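PDB 5INW: C-terminal peptide of Putative angiotensinogen from Lampetra fluviatilis, which probably inhibits serine proteases as a member of the serpin family, and binds heparin, which promotes its inhibition of thrombin. Local coordinates for residues C[5-8]-C[9-12]. Sequence-based numbering, arbitrary orientation.
Sequences TVTV and DRPF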
ATOM      1  N   THR C   5       2.258  14.209 -26.436  1.00 84.67           N
ATOM      2  CA  THR C   5       1.478  12.964 -26.397  1.00 83.06           C
ATOM      3  C   THR C   5       1.989  11.946 -25.367  1.00 81.91           C
ATOM      4  O   THR C   5       3.182  11.605 -25.331  1.00 83.69           O
ATOM      5  CB  THR C   5       1.469  12.305 -27.802  1.00 84.96           C
ATOM      6  OG1 THR C   5       0.797  13.177 -28.711  1.00 87.38           O
ATOM      7  CG2 THR C   5       0.771  10.934 -27.815  1.00 83.10           C
ATOM      8  N   VAL C   6       1.059  11.443 -24.547  1.00 80.44           N
ATOM      9  CA  VAL C   6       1.345  10.388 -23.572  1.00 77.36           C
ATOM     10  C   VAL C   6       0.379   9.241 -23.812  1.00 74.45           C
ATOM     11  O   VAL C   6      -0.837   9.413 -23.634  1.00 68.14           O
ATOM     12  CB  VAL C   6       1.192  10.894 -22.125  1.00 76.12           C
ATOM     13  CG1 VAL C   6       1.798   9.889 -21.143  1.00 73.64           C
ATOM     14  CG2 VAL C   6       1.839  12.265 -21.969  1.00 77.96           C
ATOM     15  N   THR C   7       0.913   8.092 -24.242  1.00 74.71           N
ATOM     16  CA  THR C   7       0.078   6.913 -24.457  1.00 76.92           C
ATOM     17  C   THR C   7       0.555   5.789 -23.549  1.00 74.70           C
ATOM     18  O   THR C   7       1.649   5.289 -23.650  1.00 77.77           O
ATOM     19  CB  THR C   7       0.030   6.463 -25.924  1.00 79.43           C
ATOM     20  OG1 THR C   7       1.303   5.920 -26.266  1.00 87.81           O
ATOM     21  CG2 THR C   7      -0.313   7.641 -26.857  1.00 80.29           C
ATOM     22  N   VAL C   8      -0.299   5.426 -22.619  1.00 75.57           N
ATOM     23  CA  VAL C   8      -0.016   4.371 -21.700  1.00 75.19           C
ATOM     24  C   VAL C   8      -0.598   3.155 -22.399  1.00 75.73           C
ATOM     25  O   VAL C   8      -1.750   2.787 -22.159  1.00 71.12           O
ATOM     26  CB  VAL C   8      -0.654   4.664 -20.318  1.00 75.12           C
ATOM     27  CG1 VAL C   8      -0.239   3.613 -19.274  1.00 74.73           C
ATOM     28  CG2 VAL C   8      -0.278   6.081 -19.861  1.00 74.95           C
ATOM     29  N   ASP C   9       0.197   2.589 -23.316  1.00 78.12           N
ATOM     30  CA  ASP C   9      -0.191   1.409 -24.122  1.00 79.55           C
ATOM     31  C   ASP C   9       0.676   0.198 -23.799  1.00 78.02           C
ATOM     32  O   ASP C   9       0.508  -0.843 -24.415  1.00 79.83           O
ATOM     33  CB  ASP C   9      -0.153   1.730 -25.643  1.00 83.13           C
ATOM     34  CG  ASP C   9       1.240   2.121 -26.140  1.00 86.53           C
ATOM     35  OD1 ASP C   9       1.939   2.930 -25.492  1.00 88.01           O
ATOM     36  OD2 ASP C   9       1.658   1.601 -27.183  1.00 91.98           O
ATOM     37  N   ARG C  10       1.587   0.353 -22.833  1.00 76.95           N
ATOM     38  CA  ARG C  10       2.606  -0.643 -22.445  1.00 75.76           C
ATOM     39  C   ARG C  10       2.602  -0.779 -20.910  1.00 70.60           C
ATOM     40  O   ARG C  10       1.957   0.026 -20.242  1.00 71.24           O
ATOM     41  CB  ARG C  10       4.005  -0.165 -22.853  1.00 79.15           C
ATOM     42  CG  ARG C  10       4.086   0.803 -24.022  1.00 83.86           C
ATOM     43  CD  ARG C  10       5.525   1.087 -24.394  1.00 90.03           C
ATOM     44  NE  ARG C  10       5.749   1.075 -25.832  1.00 95.99           N
ATOM     45  CZ  ARG C  10       5.297   1.988 -26.683  1.00 99.94           C
ATOM     46  NH1 ARG C  10       4.518   3.004 -26.285  1.00 99.06           N
ATOM     47  NH2 ARG C  10       5.614   1.869 -27.972  1.00107.33           N
ATOM     48  N   PRO C  11       3.329  -1.758 -20.345  1.00 66.70           N
ATOM     49  CA  PRO C  11       3.413  -1.824 -18.909  1.00 63.79           C
ATOM     50  C   PRO C  11       3.974  -0.557 -18.330  1.00 63.98           C
ATOM     51  O   PRO C  11       4.877   0.035 -18.927  1.00 66.03           O
ATOM     52  CB  PRO C  11       4.366  -2.964 -18.676  1.00 64.48           C
ATOM     53  CG  PRO C  11       4.197  -3.851 -19.843  1.00 67.35           C
ATOM     54  CD  PRO C  11       3.503  -3.090 -20.925  1.00 68.82           C
ATOM     55  N   PHE C  12       3.419  -0.150 -17.186  1.00 61.65           N
ATOM     56  CA  PHE C  12       3.812   1.080 -16.526  1.00 60.37           C
ATOM     57  C   PHE C  12       3.855   0.966 -15.004  1.00 59.33           C
ATOM     58  O   PHE C  12       3.134   0.193 -14.404  1.00 59.76           O
ATOM     59  CB  PHE C  12       2.893   2.202 -16.942  1.00 60.18           C
ATOM     60  CG  PHE C  12       1.495   2.050 -16.479  1.00 60.39           C
ATOM     61  CD1 PHE C  12       1.058   2.677 -15.329  1.00 62.05           C
ATOM     62  CD2 PHE C  12       0.585   1.333 -17.222  1.00 62.76           C
ATOM     63  CE1 PHE C  12      -0.267   2.576 -14.937  1.00 62.36           C
ATOM     64  CE2 PHE C  12      -0.746   1.230 -16.838  1.00 60.29           C
ATOM     65  CZ  PHE C  12      -1.171   1.840 -15.704  1.00 59.21           C
TER
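Thr7 and Asp9 close an inverse gamma turn centred on Val8, in which Asp9 N donates to Thr7 O over 3.1 Å; the N-H...O angle of 127° marks this bond as weak. The turn ends the extended run of residues 5-7 and redirects the chain toward strand 12-18. On one side of the bend the contact is polar. Thr7 OG1 donates to Asp9 OD1 at 3.2 Å, reaching the oxygen from above the carboxylate, 68° out of its plane. Asp9 CG sits between the backbone N and the carbonyl carbon (chi1 62°), which turns the carboxylate back over the bend, beside Thr7. Arg10 NH1 makes a salt bridge to the same OD1 at 2.7 Å, while Asp9 OD2 lies 3.3 Å above the guanidinium plane, offset toward its rim. OD1 thus has two partners, Thr7 OG1 and Arg10 NH1, in directions roughly at right angles. With an alanine here, Thr7 OG1 and the Arg10 guanidinium would probably lose their shared acceptor, leaving the arginine side chain freer to turn. In serpin topology this is the link from a sheet C strand to the sheet B hairpin, on the C-terminal peptide of the loop-cleaved molecule: residues 5-7 pair in parallel with a strand of the other angiotensinogen chain, and the backbone of Phe12 hydrogen-bonds with that of Val30. The apolar half of the contact belongs to Val8 and Phe12, whose side chains meet at about a right angle. Val8 CG1 lies over one face of the phenyl ring in a CH-pi contact, modelled too close to the ring for its spacing to be trusted. Val310 of the other angiotensinogen chain also packs on Phe12.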